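Local coordinates for protein prolyl 4-hydroxylase (Phytophthora capsici LT1534, PDB 6IUQ) that probably hydroxylates proline residues at the 4 position, as an iron(II)-dependent oxygenase of the 2-oxoglutarate family built on a double-stranded beta-helix core, at residues Asn22-Glu27 against Thr117-Ala122; Pro108-Leu113 against Tyr225-Trp230. All blocks are in the same frame, centred on the assembly; numbering follows the deposited sequence.

How the interactions relate
The two contacts show apolar packing at two levels: helix against sheet in interaction 2, and turn against helix in interaction 1. Their centres lie about 16 Å apart, and no further touch joins them beyond the chain itself: helix 108-115 of interaction 2 is followed, after a short break, by helix 118-126 of interaction 1. Along the sequence the segments alternate, 22-27, 108-113, 117-122 and then 225-230. Strand 224-232, inside the six-stranded antiparallel sheet, is common ground, since it meets helix 108-115 through L227 and I229 and helix 118-126 through L231. Interaction 1 extends the packing within the helical layer, setting the turn between helices 17-23 and 26-35 beside helix 118-126.

Interaction 1 (Asn22-Glu27 against Thr117-Ala122); sequences NKISKE and TELLQA
I24, the centre of an inverse gamma turn between helix 17-23 and helix 26-35, faces the N-terminal part of helix 118-126, and its CA comes within 6.1 Å of the CA of A122. This bend breaks the helical path at I24, and S25 starts the next helix as its N-cap, its OG hydrogen-bonded to V28 N. The side chain of I24 points at the opposing helix and meets it with both branches. CG2, lying anti to the backbone N because chi1 is -46°, packs against the methyl of A122, with 3.5 Å from I24 CG2 to A122 CB. That same methyl also rests against the backbone at the turn, 3.3 Å from A122 CB to I24 O. The other branch turns to L119, where I24 CG1 stands 4.0 Å from L119 CD1 as the two side chains cross obliquely. L119 reaches this place although its CB does not start out toward I24: its CG is anti to the backbone N (chi1 -168°), which carries CD1 across. Behind the contact L119 also touches L231 of strand 224-232, while E118 and Q121 rest on helix 17-23. No hydrogen bond spans the two segments; methyl and methylene groups do the joining, and the single methyl of A122 is consistent with the close approach of the turn, in an interface that depends on shape and burial and not on polar pairing.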
loop_
_atom_site.group_PDB
_atom_site.type_symbol
_atom_site.label_atom_id
_atom_site.label_comp_id
_atom_site.label_asym_id
_atom_site.label_seq_id
_atom_site.Cartn_x
_atom_site.Cartn_y
_atom_site.Cartn_z
ATOM N N ASN A 22 -20.473 1.122 -4.542
ATOM C CA ASN A 22 -20.576 0.409 -5.818
ATOM C C ASN A 22 -19.225 0.279 -6.522
ATOM O O ASN A 22 -19.000 -0.661 -7.283
ATOM C CB ASN A 22 -21.578 1.096 -6.748
ATOM C CG ASN A 22 -23.005 1.017 -6.224
ATOM O OD1 ASN A 22 -23.335 0.152 -5.412
ATOM N ND2 ASN A 22 -23.856 1.922 -6.688
ATOM N N LYS A 23 -18.324 1.226 -6.296
ATOM C CA LYS A 23 -16.994 1.103 -6.897
ATOM C C LYS A 23 -16.245 -0.076 -6.289
ATOM O O LYS A 23 -15.499 -0.748 -6.979
ATOM C CB LYS A 23 -16.183 2.377 -6.718
ATOM C CG LYS A 23 -16.629 3.487 -7.605
ATOM C CD LYS A 23 -16.374 3.125 -9.047
ATOM C CE LYS A 23 -16.529 4.345 -9.932
ATOM N NZ LYS A 23 -15.902 4.076 -11.255
ATOM N N ILE A 24 -16.462 -0.342 -5.004
ATOM C CA ILE A 24 -15.811 -1.484 -4.378
ATOM C C ILE A 24 -16.645 -2.739 -4.599
ATOM O O ILE A 24 -17.304 -3.242 -3.689
ATOM C CB ILE A 24 -15.562 -1.264 -2.872
ATOM C CG1 ILE A 24 -14.975 0.125 -2.631
ATOM C CG2 ILE A 24 -14.606 -2.332 -2.337
ATOM C CD1 ILE A 24 -13.712 0.371 -3.446
ATOM N N SER A 25 -16.583 -3.245 -5.825
ATOM C CA SER A 25 -17.456 -4.320 -6.289
ATOM C C SER A 25 -16.895 -5.703 -6.026
ATOM O O SER A 25 -15.739 -5.855 -5.623
ATOM C CB SER A 25 -17.716 -4.163 -7.787
ATOM O OG SER A 25 -16.519 -4.365 -8.517
ATOM N N LYS A 26 -17.732 -6.711 -6.249
ATOM C CA LYS A 26 -17.332 -8.117 -6.196
ATOM C C LYS A 26 -16.121 -8.395 -7.095
ATOM O O LYS A 26 -15.185 -9.086 -6.706
ATOM C CB LYS A 26 -18.510 -8.997 -6.611
ATOM C CG LYS A 26 -18.172 -10.436 -6.911
ATOM C CD LYS A 26 -17.748 -11.145 -5.654
ATOM C CE LYS A 26 -17.724 -12.658 -5.834
ATOM N NZ LYS A 26 -17.275 -13.290 -4.561
ATOM N N GLU A 27 -16.139 -7.839 -8.298
ATOM C CA GLU A 27 -15.048 -8.026 -9.248
ATOM C C GLU A 27 -13.744 -7.405 -8.755
ATOM O O GLU A 27 -12.668 -8.003 -8.868
ATOM C CB GLU A 27 -15.427 -7.434 -10.605
ATOM C CG GLU A 27 -16.791 -7.924 -11.132
ATOM C CD GLU A 27 -17.947 -6.981 -10.778
ATOM O OE1 GLU A 27 -18.226 -6.063 -11.589
ATOM O OE2 GLU A 27 -18.579 -7.163 -9.708
ATOM N N THR A 117 -18.022 3.754 6.460
ATOM C CA THR A 117 -17.747 2.325 6.553
ATOM C C THR A 117 -18.007 1.587 5.249
ATOM O O THR A 117 -18.108 0.351 5.250
ATOM C CB THR A 117 -18.604 1.642 7.630
ATOM O OG1 THR A 117 -19.992 1.836 7.323
ATOM C CG2 THR A 117 -18.278 2.185 8.999
ATOM N N GLU A 118 -18.134 2.330 4.151
ATOM C CA GLU A 118 -18.460 1.724 2.857
ATOM C C GLU A 118 -17.386 0.718 2.452
ATOM O O GLU A 118 -17.691 -0.408 2.047
ATOM C CB GLU A 118 -18.630 2.800 1.786
ATOM C CG GLU A 118 -20.085 3.245 1.613
ATOM C CD GLU A 118 -20.667 3.858 2.885
ATOM O OE1 GLU A 118 -19.952 4.655 3.544
ATOM O OE2 GLU A 118 -21.833 3.544 3.231
ATOM N N LEU A 119 -16.129 1.116 2.616
ATOM C CA LEU A 119 -15.010 0.264 2.286
ATOM C C LEU A 119 -15.022 -0.998 3.138
ATOM O O LEU A 119 -14.919 -2.102 2.617
ATOM C CB LEU A 119 -13.712 1.041 2.472
ATOM C CG LEU A 119 -12.392 0.496 1.945
ATOM C CD1 LEU A 119 -12.534 -0.066 0.519
ATOM C CD2 LEU A 119 -11.396 1.638 1.986
ATOM N N LEU A 120 -15.175 -0.824 4.449
ATOM C CA LEU A 120 -15.252 -1.946 5.372
ATOM C C LEU A 120 -16.405 -2.871 5.024
ATOM O O LEU A 120 -16.248 -4.078 5.083
ATOM C CB LEU A 120 -15.395 -1.446 6.820
ATOM C CG LEU A 120 -14.079 -1.091 7.528
ATOM C CD1 LEU A 120 -14.316 -0.389 8.848
ATOM C CD2 LEU A 120 -13.283 -2.355 7.764
ATOM N N GLN A 121 -17.555 -2.309 4.653
ATOM C CA GLN A 121 -18.729 -3.122 4.345
ATOM C C GLN A 121 -18.504 -3.970 3.091
ATOM O O GLN A 121 -18.748 -5.166 3.107
ATOM C CB GLN A 121 -19.978 -2.245 4.157
ATOM C CG GLN A 121 -20.617 -1.703 5.433
ATOM C CD GLN A 121 -21.819 -0.782 5.153
ATOM O OE1 GLN A 121 -22.706 -1.106 4.361
ATOM N NE2 GLN A 121 -21.838 0.374 5.803
ATOM N N ALA A 122 -18.040 -3.348 2.006
ATOM C CA ALA A 122 -17.824 -4.073 0.755
ATOM C C ALA A 122 -16.833 -5.183 0.958
ATOM O O ALA A 122 -17.105 -6.331 0.605
ATOM C CB ALA A 122 -17.352 -3.146 -0.341
#

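Interaction 2 (Pro108-Leu113 against Tyr225-Trp230); sequences PELDAL and YVLTIW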
loop_
_atom_site.group_PDB
_atom_site.type_symbol
_atom_site.label_atom_id
_atom_site.label_comp_id
_atom_site.label_asym_id
_atom_site.label_seq_id
_atom_site.Cartn_x
_atom_site.Cartn_y
_atom_site.Cartn_z
ATOM N N PRO A 108 -14.647 18.717 7.636
ATOM C CA PRO A 108 -15.882 17.920 7.539
ATOM C C PRO A 108 -15.868 16.776 6.519
ATOM O O PRO A 108 -16.399 15.691 6.816
ATOM C CB PRO A 108 -16.939 18.969 7.148
ATOM C CG PRO A 108 -16.419 20.244 7.695
ATOM C CD PRO A 108 -14.916 20.162 7.493
ATOM N N GLU A 109 -15.305 16.998 5.334
ATOM C CA GLU A 109 -15.271 15.923 4.354
ATOM C C GLU A 109 -14.266 14.851 4.772
ATOM O O GLU A 109 -14.490 13.660 4.552
ATOM C CB GLU A 109 -14.944 16.454 2.950
ATOM C CG GLU A 109 -15.954 17.464 2.423
ATOM C CD GLU A 109 -17.395 16.949 2.488
ATOM O OE1 GLU A 109 -17.640 15.750 2.204
ATOM O OE2 GLU A 109 -18.290 17.749 2.845
ATOM N N LEU A 110 -13.150 15.264 5.360
ATOM C CA LEU A 110 -12.188 14.274 5.840
ATOM C C LEU A 110 -12.751 13.544 7.054
ATOM O O LEU A 110 -12.507 12.355 7.220
ATOM C CB LEU A 110 -10.849 14.923 6.167
ATOM C CG LEU A 110 -10.024 15.343 4.948
ATOM C CD1 LEU A 110 -8.811 16.186 5.364
ATOM C CD2 LEU A 110 -9.591 14.114 4.144
ATOM N N ASP A 111 -13.526 14.245 7.885
ATOM C CA ASP A 111 -14.141 13.628 9.054
ATOM C C ASP A 111 -15.181 12.595 8.618
ATOM O O ASP A 111 -15.214 11.483 9.127
ATOM C CB ASP A 111 -14.777 14.694 9.950
ATOM C CG ASP A 111 -15.231 14.143 11.303
ATOM O OD1 ASP A 111 -14.985 12.944 11.597
ATOM O OD2 ASP A 111 -15.829 14.922 12.085
ATOM N N ALA A 112 -16.024 12.961 7.663
ATOM C CA ALA A 112 -16.985 12.028 7.083
ATOM C C ALA A 112 -16.302 10.839 6.407
ATOM O O ALA A 112 -16.816 9.720 6.432
ATOM C CB ALA A 112 -17.877 12.744 6.082
ATOM N N LEU A 113 -15.148 11.068 5.792
ATOM C CA LEU A 113 -14.439 9.943 5.193
ATOM C C LEU A 113 -13.925 9.048 6.309
ATOM O O LEU A 113 -13.973 7.842 6.196
ATOM C CB LEU A 113 -13.290 10.393 4.290
ATOM C CG LEU A 113 -12.586 9.212 3.594
ATOM C CD1 LEU A 113 -13.593 8.261 2.940
ATOM C CD2 LEU A 113 -11.566 9.683 2.566
ATOM N N TYR A 225 0.280 14.663 -3.049
ATOM C CA TYR A 225 -0.590 14.363 -1.917
ATOM C C TYR A 225 -1.158 12.965 -2.058
ATOM O O TYR A 225 -1.515 12.536 -3.163
ATOM C CB TYR A 225 -1.740 15.356 -1.821
ATOM C CG TYR A 225 -1.422 16.680 -1.170
ATOM C CD1 TYR A 225 -1.486 16.830 0.213
ATOM C CD2 TYR A 225 -1.101 17.794 -1.933
ATOM C CE1 TYR A 225 -1.220 18.042 0.812
ATOM C CE2 TYR A 225 -0.833 19.015 -1.342
ATOM C CZ TYR A 225 -0.897 19.134 0.029
ATOM O OH TYR A 225 -0.637 20.350 0.632
ATOM N N VAL A 226 -1.239 12.254 -0.936
ATOM C CA VAL A 226 -1.884 10.957 -0.916
ATOM C C VAL A 226 -2.624 10.750 0.404
ATOM O O VAL A 226 -2.169 11.167 1.463
ATOM C CB VAL A 226 -0.869 9.813 -1.156
ATOM C CG1 VAL A 226 0.278 9.872 -0.149
ATOM C CG2 VAL A 226 -1.579 8.475 -1.103
ATOM N N LEU A 227 -3.793 10.134 0.333
ATOM C CA LEU A 227 -4.548 9.794 1.530
ATOM C C LEU A 227 -4.486 8.289 1.688
ATOM O O LEU A 227 -4.782 7.557 0.758
ATOM C CB LEU A 227 -5.989 10.308 1.414
ATOM C CG LEU A 227 -7.042 10.034 2.484
ATOM C CD1 LEU A 227 -8.068 11.186 2.459
ATOM C CD2 LEU A 227 -7.742 8.695 2.269
ATOM N N THR A 228 -4.079 7.819 2.859
ATOM C CA THR A 228 -3.971 6.383 3.090
ATOM C C THR A 228 -4.936 5.902 4.158
ATOM O O THR A 228 -5.010 6.476 5.222
ATOM C CB THR A 228 -2.547 5.987 3.520
ATOM O OG1 THR A 228 -1.608 6.504 2.580
ATOM C CG2 THR A 228 -2.413 4.465 3.599
ATOM N N ILE A 229 -5.672 4.841 3.860
ATOM C CA ILE A 229 -6.482 4.156 4.856
ATOM C C ILE A 229 -5.982 2.721 5.004
ATOM O O ILE A 229 -5.801 2.004 4.008
ATOM C CB ILE A 229 -7.975 4.136 4.466
ATOM C CG1 ILE A 229 -8.515 5.555 4.295
ATOM C CG2 ILE A 229 -8.789 3.393 5.497
ATOM C CD1 ILE A 229 -9.916 5.601 3.672
ATOM N N TRP A 230 -5.713 2.309 6.229
ATOM C CA TRP A 230 -5.328 0.935 6.487
ATOM C C TRP A 230 -6.418 0.252 7.263
ATOM O O TRP A 230 -6.904 0.786 8.248
ATOM C CB TRP A 230 -4.025 0.856 7.266
ATOM C CG TRP A 230 -2.803 1.005 6.431
ATOM C CD1 TRP A 230 -2.312 0.107 5.527
ATOM C CD2 TRP A 230 -1.892 2.100 6.445
ATOM N NE1 TRP A 230 -1.158 0.587 4.951
ATOM C CE2 TRP A 230 -0.870 1.806 5.506
ATOM C CE3 TRP A 230 -1.839 3.313 7.154
ATOM C CZ2 TRP A 230 0.195 2.678 5.255
ATOM C CZ3 TRP A 230 -0.773 4.187 6.900
ATOM C CH2 TRP A 230 0.232 3.856 5.956
#
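Helix 108-115 packs on one face of the main sheet of the double-stranded beta-helix core, where L110 and L113 meet L227 and I229 of strand 224-232. The short axes run nearly in the same direction, 26° apart, and approach to 12.1 Å, a separation bridged entirely by side chains. L227 is the focus. Its CD1 is met by L110 and L113, which stand about one helical turn apart: L110 CD2 lies 3.7 Å from L227 CD1, and L113 CD2 lies 3.8 Å from L227 CD1. The two leucines arrive differently. L113 meets L227 tip to tip, both having CG anti to the backbone N (chi1 -177° and 177°), an extension that brings their methyl ends together, and L113 CD2 also reaches L227 CD2 at 4.0 Å. L110 and L227 instead lie alongside, their ends running contrary ways. Further along the strand I229 makes a looser approach, with 4.5 Å between L113 CG and I229 CD1. The helix is also held at its start, where E55 of helix 46-61 accepts hydrogen bonds from the backbone N atoms of E109 and L110. On the opposite side of the strand from L227, W230 NE1 donates to D158, one of the iron ligands. A helix laid by its leucines over the outer face of the sheet, with the metal site on the other, is the layout of 2-oxoglutarate oxygenases built on this fold.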